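Local coordinates for amino acid ABC transporter, binding protein (Thermus thermophilus, PDB 3VV5) that binds amino acids such as L-thialysine (S-aminoethyl-cysteine, a lysine analogue) in the periplasm and takes part in their uptake by an ABC transporter, at residues A[40-43]-A[49-52]; A[61-66]-A[77-82]; A[86-91]-A[101-106]. One frame throughout, in Å; residues are numbered along the deposited sequence.

All three contacts lie in one lobe of a periplasmic binding protein. Interactions 1 and 2 have centres about 5 Å apart and share neighbouring parallel strands, 37-42 and 76-81. Phe49 O of interaction 1 meets Glu62 N of interaction 2 at 2.7 Å, a probable hydrogen bond. Interaction 3 is about 11 Å from interaction 1 by centres, and its segment 101-104 runs along the ligand from amine to carboxylate. Interactions 1 and 3 both touch bound L-thialysine: Glu43 and Ala101 bind its side-chain amine, Ser102 and Gly104 its amino acid head. Interaction 2 is a second shell, with the Glu62 side chain about 5 Å from the ligand. Glu62 OE1 reaches Ser102 OG at 2.6 Å and also bonds Asn50.

Interaction 1. Residues A[40-43]-A[49-52]; sequences IGTE and FNYF. With SLZ (L-thialysine), chain C.
The L-thialysine pocket is built here from the end of a strand in the central sheet and a short beta strand, in the type II periplasmic binding protein fold. Strand 37-42 runs out at Thr42, and Glu43 and Asn50 bring their side chains to the ligand amine. Asn50 has CG between its backbone N and carbonyl carbon (chi1 61°), which sends the amide across to the other segment. Its OD1 takes a weak, bent hydrogen bond from Glu43 N at 3.4 Å, with an N-H...O angle of 134°. Gly44 N bonds to the same oxygen. ND2 gives its hydrogen bond to Glu62, which fixes which way the amide is turned. Thr42 and Asn50 lie alongside with their side chains running opposite ways, Thr42 OG1 3.3 Å from Asn50 CG. That hydroxyl is hydrogen-bonded to Ile100 O. Phe49 and Asn50 together face Phe46 in a classic beta bulge. Glu43 has CG anti to its N (chi1 -177°) and an extended chain, which carries the carboxylate to the ligand amine. Its OE2 is held by Gln147 and its OE1 by Ala45 N. Glu43 OE1 also accepts a weak hydrogen bond from the ligand NZ at 3.2 Å.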
ATOM      1  N   ILE A  40      -3.668   9.178  11.820  1.00 13.07           N
ATOM      2  CA  ILE A  40      -3.534   8.485  10.537  1.00 11.76           C
ATOM      3  C   ILE A  40      -3.000   7.067  10.750  1.00 11.56           C
ATOM      4  O   ILE A  40      -1.944   6.890  11.356  1.00 10.99           O
ATOM      5  CB  ILE A  40      -2.572   9.250   9.599  1.00 11.71           C
ATOM      6  CG1 ILE A  40      -2.828  10.771   9.654  1.00 11.02           C
ATOM      7  CG2 ILE A  40      -2.677   8.718   8.152  1.00 10.26           C
ATOM      8  CD1 ILE A  40      -1.834  11.577   8.778  1.00  8.20           C
ATOM      9  N   GLY A  41      -3.729   6.067  10.262  1.00 11.08           N
ATOM     10  CA  GLY A  41      -3.309   4.660  10.412  1.00 11.20           C
ATOM     11  C   GLY A  41      -2.485   4.250   9.205  1.00 11.28           C
ATOM     12  O   GLY A  41      -2.820   4.606   8.072  1.00 11.02           O
ATOM     13  N   THR A  42      -1.369   3.571   9.448  1.00 11.24           N
ATOM     14  CA  THR A  42      -0.573   3.013   8.351  1.00 10.88           C
ATOM     15  C   THR A  42       0.085   1.715   8.847  1.00 11.77           C
ATOM     16  O   THR A  42      -0.148   1.317   9.977  1.00 12.37           O
ATOM     17  CB  THR A  42       0.473   4.014   7.790  1.00 11.76           C
ATOM     18  OG1 THR A  42       0.832   3.610   6.465  1.00 11.70           O
ATOM     19  CG2 THR A  42       1.732   4.048   8.640  1.00 11.52           C
ATOM     20  N   GLU A  43       0.884   1.067   8.010  1.00 11.57           N
ATOM     21  CA  GLU A  43       1.515  -0.187   8.403  1.00 13.51           C
ATOM     22  C   GLU A  43       2.955   0.015   8.860  1.00 13.70           C
ATOM     23  O   GLU A  43       3.295  -0.306  10.012  1.00 15.09           O
ATOM     24  CB  GLU A  43       1.462  -1.217   7.262  1.00 13.21           C
ATOM     25  CG  GLU A  43       2.057  -2.583   7.666  1.00 15.41           C
ATOM     26  CD  GLU A  43       2.637  -3.330   6.486  1.00 18.76           C
ATOM     27  OE1 GLU A  43       3.304  -2.676   5.660  1.00 21.03           O
ATOM     28  OE2 GLU A  43       2.439  -4.563   6.382  1.00 17.79           O
ATOM     29  N   PHE A  49       6.620   2.880   0.133  1.00 11.42           N
ATOM     30  CA  PHE A  49       5.333   3.583   0.358  1.00 11.30           C
ATOM     31  C   PHE A  49       5.119   4.040   1.798  1.00 11.57           C
ATOM     32  O   PHE A  49       4.786   5.217   2.051  1.00 10.64           O
ATOM     33  CB  PHE A  49       4.177   2.698  -0.109  1.00 11.17           C
ATOM     34  CG  PHE A  49       4.140   2.534  -1.598  1.00 11.15           C
ATOM     35  CD1 PHE A  49       3.668   3.579  -2.400  1.00 11.46           C
ATOM     36  CD2 PHE A  49       4.607   1.377  -2.204  1.00 12.49           C
ATOM     37  CE1 PHE A  49       3.666   3.471  -3.776  1.00 11.20           C
ATOM     38  CE2 PHE A  49       4.593   1.248  -3.604  1.00 14.64           C
ATOM     39  CZ  PHE A  49       4.116   2.298  -4.389  1.00 13.55           C
ATOM     40  N   ASN A  50       5.287   3.106   2.738  1.00 11.18           N
ATOM     41  CA  ASN A  50       5.179   3.419   4.165  1.00 11.24           C
ATOM     42  C   ASN A  50       6.021   2.417   4.947  1.00 11.54           C
ATOM     43  O   ASN A  50       5.787   1.206   4.878  1.00 11.23           O
ATOM     44  CB  ASN A  50       3.705   3.443   4.660  1.00 11.96           C
ATOM     45  CG  ASN A  50       2.970   2.091   4.481  1.00 13.49           C
ATOM     46  OD1 ASN A  50       2.974   1.227   5.376  1.00 12.06           O
ATOM     47  ND2 ASN A  50       2.306   1.925   3.335  1.00 14.74           N
ATOM     48  N   TYR A  51       7.011   2.919   5.678  1.00 10.60           N
ATOM     49  CA  TYR A  51       8.006   2.031   6.280  1.00 11.24           C
ATOM     50  C   TYR A  51       8.781   2.800   7.324  1.00 11.35           C
ATOM     51  O   TYR A  51       8.854   4.027   7.286  1.00 11.15           O
ATOM     52  CB  TYR A  51       8.960   1.417   5.222  1.00 10.25           C
ATOM     53  CG  TYR A  51       9.920   2.416   4.610  1.00 11.17           C
ATOM     54  CD1 TYR A  51      11.236   2.545   5.104  1.00 10.38           C
ATOM     55  CD2 TYR A  51       9.512   3.260   3.560  1.00  8.93           C
ATOM     56  CE1 TYR A  51      12.129   3.482   4.571  1.00 12.06           C
ATOM     57  CE2 TYR A  51      10.419   4.231   3.003  1.00  9.94           C
ATOM     58  CZ  TYR A  51      11.716   4.314   3.520  1.00 12.46           C
ATOM     59  OH  TYR A  51      12.614   5.240   3.019  1.00 11.94           O
ATOM     60  N   PHE A  52       9.360   2.077   8.260  1.00 12.81           N
ATOM     61  CA  PHE A  52      10.263   2.694   9.220  1.00 13.34           C
ATOM     62  C   PHE A  52      11.671   2.662   8.666  1.00 13.99           C
ATOM     63  O   PHE A  52      12.187   1.584   8.329  1.00 14.03           O
ATOM     64  CB  PHE A  52      10.202   1.972  10.572  1.00 13.31           C
ATOM     65  CG  PHE A  52       8.955   2.249  11.339  1.00 16.67           C
ATOM     66  CD1 PHE A  52       8.874   3.352  12.188  1.00 17.94           C
ATOM     67  CD2 PHE A  52       7.839   1.413  11.208  1.00 18.64           C
ATOM     68  CE1 PHE A  52       7.709   3.626  12.903  1.00 18.71           C
ATOM     69  CE2 PHE A  52       6.677   1.663  11.939  1.00 19.48           C
ATOM     70  CZ  PHE A  52       6.606   2.788  12.778  1.00 18.92           C
TER
HETATM   71  N   SLZ C 300      -1.710  -3.203  -2.556  1.00 19.97           N
HETATM   72  CA  SLZ C 300      -1.841  -4.091  -1.379  0.50 21.04           C
HETATM   73  CB  SLZ C 300      -1.436  -3.344  -0.080  0.50 19.98           C
HETATM   74  SG  SLZ C 300       0.153  -3.732   0.738  0.50 25.00           S
HETATM   75  CD  SLZ C 300      -0.018  -2.510   2.088  0.50 14.53           C
HETATM   76  CE  SLZ C 300       1.033  -2.530   3.202  0.50 13.26           C
HETATM   77  NZ  SLZ C 300       1.131  -1.176   3.770  0.50  3.19           N
HETATM   78  C   SLZ C 300      -3.335  -4.382  -1.267  1.00 20.32           C
HETATM   79  O   SLZ C 300      -3.685  -5.429  -0.699  0.50 19.65           O
HETATM   80  OXT SLZ C 300      -4.114  -3.534  -1.760  1.00 20.88           O

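Interaction 2. Residues A[61-66]-A[77-82]; sequences FEVDLG and PRWIAQ
Helix 61-66 runs roughly antiparallel to strand 77-81, with 151° between their directions and 10.7 Å between the axes at closest approach. The nearest alpha carbons pair Gly66 with Pro77 and Val63 with Trp79. Trp79 fills the gap between the two elements. Its CG is anti to the carbonyl carbon (chi1 -70°), and the six-membered part of the indole reaches the helix. There Trp79 CZ2 comes to 3.5 Å from Val63 O, and CH2 lies 3.7 Å from Glu62 O. Val63 puts CG1 above one face of the indole, near the rim, 3.9 Å from Trp79 CZ2. Gly66 CA sits 4.0 Å from Trp79 CZ2. Having no side chain, Gly66 lets the indole come this close. The helix carbonyl of Glu62 is already bonded to Gly66 N, as in any helical turn. On the same face of the sheet, the indole also packs on Ile40 and Thr42 of the neighbouring strand 37-42. Helix 61-72 thus covers one face of parallel strands 37-42 and 76-81, which it joins as the crossover of a right-handed beta-alpha-beta unit, as in the alpha/beta lobes of periplasmic binding proteins.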
ATOM      1  N   PHE A  61       6.645   7.382   0.455  1.00 10.37           N
ATOM      2  CA  PHE A  61       5.717   8.154  -0.392  1.00 10.49           C
ATOM      3  C   PHE A  61       4.393   8.500   0.296  1.00 10.24           C
ATOM      4  O   PHE A  61       3.927   9.654   0.240  1.00 10.43           O
ATOM      5  CB  PHE A  61       5.467   7.373  -1.684  1.00 10.07           C
ATOM      6  CG  PHE A  61       4.482   8.007  -2.595  1.00 11.72           C
ATOM      7  CD1 PHE A  61       4.799   9.199  -3.262  1.00 13.22           C
ATOM      8  CD2 PHE A  61       3.234   7.428  -2.790  1.00 10.92           C
ATOM      9  CE1 PHE A  61       3.879   9.806  -4.120  1.00 14.21           C
ATOM     10  CE2 PHE A  61       2.292   8.033  -3.633  1.00 15.03           C
ATOM     11  CZ  PHE A  61       2.614   9.223  -4.307  1.00 15.14           C
ATOM     12  N   GLU A  62       3.790   7.515   0.956  1.00  9.32           N
ATOM     13  CA  GLU A  62       2.478   7.725   1.585  1.00  9.48           C
ATOM     14  C   GLU A  62       2.522   8.587   2.831  1.00  9.27           C
ATOM     15  O   GLU A  62       1.570   9.298   3.125  1.00  8.90           O
ATOM     16  CB  GLU A  62       1.779   6.390   1.866  1.00  8.84           C
ATOM     17  CG  GLU A  62       1.299   5.772   0.592  1.00 10.19           C
ATOM     18  CD  GLU A  62       0.586   4.440   0.768  1.00 12.80           C
ATOM     19  OE1 GLU A  62       1.191   3.481   1.284  1.00 13.64           O
ATOM     20  OE2 GLU A  62      -0.570   4.341   0.320  1.00 14.80           O
ATOM     21  N   VAL A  63       3.638   8.524   3.543  1.00  9.50           N
ATOM     22  CA  VAL A  63       3.846   9.353   4.729  1.00 10.44           C
ATOM     23  C   VAL A  63       4.057  10.821   4.331  1.00 10.64           C
ATOM     24  O   VAL A  63       3.427  11.727   4.918  1.00 10.33           O
ATOM     25  CB  VAL A  63       4.988   8.795   5.593  1.00  9.93           C
ATOM     26  CG1 VAL A  63       5.300   9.706   6.790  1.00 11.74           C
ATOM     27  CG2 VAL A  63       4.645   7.336   6.092  1.00 11.94           C
ATOM     28  N   ASP A  64       4.881  11.063   3.309  1.00 11.39           N
ATOM     29  CA  ASP A  64       5.039  12.436   2.769  1.00 12.14           C
ATOM     30  C   ASP A  64       3.713  13.002   2.262  1.00 12.08           C
ATOM     31  O   ASP A  64       3.382  14.165   2.512  1.00 10.93           O
ATOM     32  CB  ASP A  64       6.084  12.473   1.659  1.00 11.90           C
ATOM     33  CG  ASP A  64       7.511  12.419   2.195  1.00 15.17           C
ATOM     34  OD1 ASP A  64       7.695  12.582   3.420  1.00 18.38           O
ATOM     35  OD2 ASP A  64       8.444  12.234   1.389  1.00 17.27           O
ATOM     36  N   LEU A  65       2.944  12.174   1.564  1.00 12.20           N
ATOM     37  CA  LEU A  65       1.634  12.596   1.061  1.00 13.50           C
ATOM     38  C   LEU A  65       0.661  12.876   2.200  1.00 12.80           C
ATOM     39  O   LEU A  65      -0.018  13.927   2.228  1.00 11.87           O
ATOM     40  CB  LEU A  65       1.019  11.534   0.117  1.00 13.42           C
ATOM     41  CG  LEU A  65       0.474  11.816  -1.295  1.00 18.59           C
ATOM     42  CD1 LEU A  65      -0.716  10.887  -1.632  1.00 19.52           C
ATOM     43  CD2 LEU A  65       0.108  13.261  -1.640  1.00 19.52           C
ATOM     44  N   GLY A  66       0.577  11.931   3.138  1.00 12.44           N
ATOM     45  CA  GLY A  66      -0.292  12.091   4.302  1.00 11.56           C
ATOM     46  C   GLY A  66       0.057  13.349   5.080  1.00 11.76           C
ATOM     47  O   GLY A  66      -0.839  14.078   5.518  1.00 11.96           O
ATOM     48  N   PRO A  77      -0.421  15.981  11.981  1.00 18.95           N
ATOM     49  CA  PRO A  77      -0.634  14.532  11.825  1.00 19.21           C
ATOM     50  C   PRO A  77      -0.083  13.724  13.012  1.00 18.98           C
ATOM     51  O   PRO A  77       0.956  14.088  13.583  1.00 19.05           O
ATOM     52  CB  PRO A  77       0.108  14.203  10.512  1.00 19.50           C
ATOM     53  CG  PRO A  77       1.138  15.300  10.347  1.00 20.30           C
ATOM     54  CD  PRO A  77       0.662  16.501  11.123  1.00 19.49           C
ATOM     55  N   ARG A  78      -0.801  12.679  13.402  1.00 18.19           N
ATOM     56  CA  ARG A  78      -0.364  11.720  14.414  1.00 18.96           C
ATOM     57  C   ARG A  78      -0.435  10.355  13.774  1.00 17.09           C
ATOM     58  O   ARG A  78      -1.520   9.881  13.445  1.00 17.13           O
ATOM     59  CB  ARG A  78      -1.310  11.695  15.611  1.00 19.91           C
ATOM     60  CG  ARG A  78      -0.624  11.438  16.945  1.00 25.41           C
ATOM     61  CD  ARG A  78       0.278  10.192  16.977  1.00 31.59           C
ATOM     62  NE  ARG A  78       0.647   9.864  18.355  1.00 38.35           N
ATOM     63  CZ  ARG A  78      -0.140   9.204  19.206  1.00 40.14           C
ATOM     64  NH1 ARG A  78      -1.344   8.787  18.821  1.00 40.95           N
ATOM     65  NH2 ARG A  78       0.275   8.962  20.448  1.00 41.06           N
ATOM     66  N   TRP A  79       0.712   9.719  13.599  1.00 15.64           N
ATOM     67  CA  TRP A  79       0.728   8.464  12.863  1.00 15.05           C
ATOM     68  C   TRP A  79       0.659   7.295  13.836  1.00 15.35           C
ATOM     69  O   TRP A  79       1.310   7.300  14.887  1.00 14.40           O
ATOM     70  CB  TRP A  79       1.994   8.349  11.999  1.00 14.67           C
ATOM     71  CG  TRP A  79       2.010   9.289  10.820  1.00 14.57           C
ATOM     72  CD1 TRP A  79       2.452  10.581  10.806  1.00 14.56           C
ATOM     73  CD2 TRP A  79       1.556   8.998   9.485  1.00 13.52           C
ATOM     74  NE1 TRP A  79       2.307  11.113   9.536  1.00 13.93           N
ATOM     75  CE2 TRP A  79       1.761  10.161   8.712  1.00 13.29           C
ATOM     76  CE3 TRP A  79       0.995   7.865   8.874  1.00 13.46           C
ATOM     77  CZ2 TRP A  79       1.427  10.227   7.354  1.00 12.47           C
ATOM     78  CZ3 TRP A  79       0.670   7.921   7.510  1.00 14.23           C
ATOM     79  CH2 TRP A  79       0.880   9.099   6.774  1.00 13.37           C
ATOM     80  N   ILE A  80      -0.120   6.296  13.451  1.00 15.00           N
ATOM     81  CA  ILE A  80      -0.254   5.056  14.216  1.00 15.76           C
ATOM     82  C   ILE A  80       0.040   3.902  13.261  1.00 15.37           C
ATOM     83  O   ILE A  80      -0.688   3.709  12.287  1.00 15.16           O
ATOM     84  CB  ILE A  80      -1.698   4.909  14.760  1.00 15.53           C
ATOM     85  CG1 ILE A  80      -2.134   6.176  15.513  1.00 16.51           C
ATOM     86  CG2 ILE A  80      -1.843   3.610  15.615  1.00 17.42           C
ATOM     87  CD1 ILE A  80      -2.172   6.009  17.012  1.00 21.64           C
ATOM     88  N   ALA A  81       1.098   3.149  13.550  1.00 15.11           N
ATOM     89  CA  ALA A  81       1.537   2.031  12.716  1.00 16.25           C
ATOM     90  C   ALA A  81       1.037   0.695  13.271  1.00 16.72           C
ATOM     91  O   ALA A  81       1.371   0.336  14.376  1.00 17.05           O
ATOM     92  CB  ALA A  81       3.065   2.014  12.623  1.00 15.87           C
ATOM     93  N   GLN A  82       0.261  -0.041  12.482  1.00 16.64           N
ATOM     94  CA  GLN A  82      -0.348  -1.300  12.940  1.00 17.71           C
ATOM     95  C   GLN A  82      -0.214  -2.371  11.868  1.00 16.48           C
ATOM     96  O   GLN A  82      -0.005  -2.064  10.695  1.00 16.03           O
ATOM     97  CB  GLN A  82      -1.858  -1.092  13.196  1.00 17.57           C
ATOM     98  CG  GLN A  82      -2.225  -0.091  14.295  1.00 21.99           C
ATOM     99  CD  GLN A  82      -2.122  -0.706  15.683  1.00 25.81           C
ATOM    100  OE1 GLN A  82      -1.168  -0.459  16.426  1.00 28.28           O
ATOM    101  NE2 GLN A  82      -3.103  -1.525  16.030  1.00 26.83           N
TER

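Interaction 3. Residues A[86-91]-A[101-106]; sequences TLLIQL and ASHGIT. With SLZ (L-thialysine), chain C.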
ATOM      1  N   THR A  86      -5.203  -5.435  10.000  1.00 16.06           N
ATOM      2  CA  THR A  86      -6.044  -4.871  11.049  1.00 15.90           C
ATOM      3  C   THR A  86      -6.553  -3.471  10.724  1.00 15.78           C
ATOM      4  O   THR A  86      -7.425  -2.953  11.440  1.00 16.25           O
ATOM      5  CB  THR A  86      -5.298  -4.738  12.400  1.00 15.88           C
ATOM      6  OG1 THR A  86      -4.403  -3.607  12.365  1.00 17.32           O
ATOM      7  CG2 THR A  86      -4.535  -6.018  12.755  1.00 16.83           C
ATOM      8  N   LEU A  87      -6.016  -2.851   9.674  1.00 15.13           N
ATOM      9  CA  LEU A  87      -6.182  -1.398   9.475  1.00 14.92           C
ATOM     10  C   LEU A  87      -7.608  -0.957   9.148  1.00 14.42           C
ATOM     11  O   LEU A  87      -8.091  -0.025   9.753  1.00 13.84           O
ATOM     12  CB  LEU A  87      -5.197  -0.838   8.424  1.00 15.20           C
ATOM     13  CG  LEU A  87      -3.718  -0.722   8.811  1.00 15.20           C
ATOM     14  CD1 LEU A  87      -2.910  -0.379   7.571  1.00 13.82           C
ATOM     15  CD2 LEU A  87      -3.487   0.322   9.929  1.00 12.68           C
ATOM     16  N   LEU A  88      -8.275  -1.616   8.201  1.00 14.41           N
ATOM     17  CA  LEU A  88      -9.630  -1.191   7.836  1.00 14.46           C
ATOM     18  C   LEU A  88     -10.619  -1.415   8.984  1.00 14.98           C
ATOM     19  O   LEU A  88     -11.480  -0.572   9.249  1.00 14.70           O
ATOM     20  CB  LEU A  88     -10.108  -1.852   6.543  1.00 14.36           C
ATOM     21  CG  LEU A  88      -9.250  -1.552   5.299  1.00 14.10           C
ATOM     22  CD1 LEU A  88      -9.884  -2.181   4.065  1.00 16.43           C
ATOM     23  CD2 LEU A  88      -9.006  -0.035   5.123  1.00 11.30           C
ATOM     24  N   ILE A  89     -10.463  -2.533   9.687  1.00 15.27           N
ATOM     25  CA  ILE A  89     -11.297  -2.819  10.856  1.00 16.33           C
ATOM     26  C   ILE A  89     -11.113  -1.764  11.938  1.00 16.20           C
ATOM     27  O   ILE A  89     -12.092  -1.200  12.433  1.00 16.58           O
ATOM     28  CB  ILE A  89     -11.073  -4.264  11.373  1.00 16.24           C
ATOM     29  CG1 ILE A  89     -11.575  -5.228  10.291  1.00 18.11           C
ATOM     30  CG2 ILE A  89     -11.824  -4.500  12.694  1.00 16.79           C
ATOM     31  CD1 ILE A  89     -11.211  -6.684  10.498  1.00 20.46           C
ATOM     32  N   GLN A  90      -9.868  -1.456  12.284  1.00 15.86           N
ATOM     33  CA  GLN A  90      -9.626  -0.462  13.319  1.00 16.73           C
ATOM     34  C   GLN A  90     -10.078   0.951  12.918  1.00 16.11           C
ATOM     35  O   GLN A  90     -10.449   1.734  13.778  1.00 15.68           O
ATOM     36  CB  GLN A  90      -8.168  -0.445  13.778  1.00 16.37           C
ATOM     37  CG  GLN A  90      -7.772  -1.709  14.568  1.00 20.39           C
ATOM     38  CD  GLN A  90      -6.863  -1.415  15.768  1.00 23.42           C
ATOM     39  OE1 GLN A  90      -6.915  -2.105  16.782  1.00 30.84           O
ATOM     40  NE2 GLN A  90      -6.049  -0.397  15.658  1.00 26.15           N
ATOM     41  N   LEU A  91     -10.025   1.256  11.623  1.00 15.36           N
ATOM     42  CA  LEU A  91     -10.497   2.531  11.096  1.00 15.03           C
ATOM     43  C   LEU A  91     -11.990   2.671  11.382  1.00 15.67           C
ATOM     44  O   LEU A  91     -12.440   3.703  11.884  1.00 15.42           O
ATOM     45  CB  LEU A  91     -10.245   2.595   9.577  1.00 14.57           C
ATOM     46  CG  LEU A  91     -10.899   3.713   8.748  1.00 14.61           C
ATOM     47  CD1 LEU A  91     -10.438   5.097   9.256  1.00 13.04           C
ATOM     48  CD2 LEU A  91     -10.592   3.544   7.270  1.00 11.37           C
ATOM     49  N   ALA A 101      -2.211   3.350   3.435  1.00 10.67           N
ATOM     50  CA  ALA A 101      -1.389   2.172   3.617  1.00 10.76           C
ATOM     51  C   ALA A 101      -1.433   1.265   2.372  1.00 10.90           C
ATOM     52  O   ALA A 101      -1.394   0.032   2.474  1.00 12.19           O
ATOM     53  CB  ALA A 101      -1.850   1.425   4.859  1.00 10.11           C
ATOM     54  N   SER A 102      -1.510   1.897   1.207  1.00 10.18           N
ATOM     55  CA  SER A 102      -1.437   1.227  -0.092  1.00 10.83           C
ATOM     56  C   SER A 102      -2.608   0.276  -0.382  1.00 10.93           C
ATOM     57  O   SER A 102      -2.416  -0.728  -1.065  1.00 12.14           O
ATOM     58  CB  SER A 102      -0.085   0.503  -0.241  1.00 10.88           C
ATOM     59  OG  SER A 102       0.985   1.435  -0.342  1.00 11.46           O
ATOM     60  N   HIS A 103      -3.805   0.588   0.107  1.00 11.23           N
ATOM     61  CA  HIS A 103      -4.969  -0.265  -0.173  1.00 11.84           C
ATOM     62  C   HIS A 103      -5.440  -0.083  -1.596  1.00 11.96           C
ATOM     63  O   HIS A 103      -5.834   1.016  -1.992  1.00 12.48           O
ATOM     64  CB  HIS A 103      -6.152   0.021   0.757  1.00 11.81           C
ATOM     65  CG  HIS A 103      -5.922  -0.384   2.178  1.00 13.04           C
ATOM     66  ND1 HIS A 103      -6.312  -1.614   2.678  1.00 16.15           N
ATOM     67  CD2 HIS A 103      -5.345   0.277   3.206  1.00  9.79           C
ATOM     68  CE1 HIS A 103      -5.989  -1.685   3.960  1.00 11.71           C
ATOM     69  NE2 HIS A 103      -5.415  -0.545   4.306  1.00 16.09           N
ATOM     70  N   GLY A 104      -5.421  -1.165  -2.354  1.00 11.08           N
ATOM     71  CA  GLY A 104      -6.088  -1.190  -3.645  1.00 12.24           C
ATOM     72  C   GLY A 104      -7.589  -1.157  -3.425  1.00 12.59           C
ATOM     73  O   GLY A 104      -8.086  -1.710  -2.465  1.00 12.36           O
ATOM     74  N   ILE A 105      -8.305  -0.458  -4.294  1.00 13.53           N
ATOM     75  CA  ILE A 105      -9.766  -0.434  -4.227  1.00 14.29           C
ATOM     76  C   ILE A 105     -10.262  -1.753  -4.786  1.00 15.09           C
ATOM     77  O   ILE A 105      -9.874  -2.140  -5.887  1.00 15.05           O
ATOM     78  CB  ILE A 105     -10.350   0.726  -5.044  1.00 13.98           C
ATOM     79  CG1 ILE A 105      -9.929   2.071  -4.429  1.00 14.25           C
ATOM     80  CG2 ILE A 105     -11.888   0.636  -5.121  1.00 14.58           C
ATOM     81  CD1 ILE A 105     -10.195   3.283  -5.337  1.00 14.55           C
ATOM     82  N   THR A 106     -11.089  -2.446  -4.002  1.00 16.16           N
ATOM     83  CA  THR A 106     -11.791  -3.671  -4.453  1.00 16.97           C
ATOM     84  C   THR A 106     -13.279  -3.554  -4.097  1.00 17.61           C
ATOM     85  O   THR A 106     -13.651  -2.728  -3.259  1.00 17.41           O
ATOM     86  CB  THR A 106     -11.234  -4.933  -3.778  1.00 17.07           C
ATOM     87  OG1 THR A 106     -11.568  -4.910  -2.388  1.00 17.00           O
ATOM     88  CG2 THR A 106      -9.708  -5.017  -3.933  1.00 16.19           C
TER
HETATM   89  N   SLZ C 300      -1.710  -3.203  -2.556  1.00 19.97           N
HETATM   90  CA  SLZ C 300      -1.841  -4.091  -1.379  0.50 21.04           C
HETATM   91  CB  SLZ C 300      -1.436  -3.344  -0.080  0.50 19.98           C
HETATM   92  SG  SLZ C 300       0.153  -3.732   0.738  0.50 25.00           S
HETATM   93  CD  SLZ C 300      -0.018  -2.510   2.088  0.50 14.53           C
HETATM   94  CE  SLZ C 300       1.033  -2.530   3.202  0.50 13.26           C
HETATM   95  NZ  SLZ C 300       1.131  -1.176   3.770  0.50  3.19           N
HETATM   96  C   SLZ C 300      -3.335  -4.382  -1.267  1.00 20.32           C
HETATM   97  O   SLZ C 300      -3.685  -5.429  -0.699  0.50 19.65           O
HETATM   98  OXT SLZ C 300      -4.114  -3.534  -1.760  1.00 20.88           O
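Leu88 lies over one face of the His103 imidazole. Its CD2 stands 3.8 Å from the ring centroid and 18° off the normal, a CH-pi contact. Leu87 approaches the same ring at its edge, where CD1 lies near the ring plane. That methyl presses tightly on the CB of Ala101, 3.4 Å away. His103 has CG anti to its carbonyl carbon (chi1 -69°), which turns the ring toward the helix while its chain neighbours Ser102 and Gly104 bond the ligand. Phe84 stacks on the imidazole as well. With an alanine here, the Leu88 methyl and the Phe84 ring would probably lose the flat ring they pack on. The ligand is held by the main chain of 101-104. Ala101 O accepts from the ligand NZ at 3.1 Å, and Ser102 O from its N at 3.0 Å. Gly104 N donates to the ligand OXT at 2.8 Å in a nearly straight bond of 170°, and Arg109 also bonds the ligand. Helix 87-92 packs against segment 101-104, while Leu88 also touches Val113 of strand 113-115, Ala220 of strand 206-222 and Arg109 of helix 107-112.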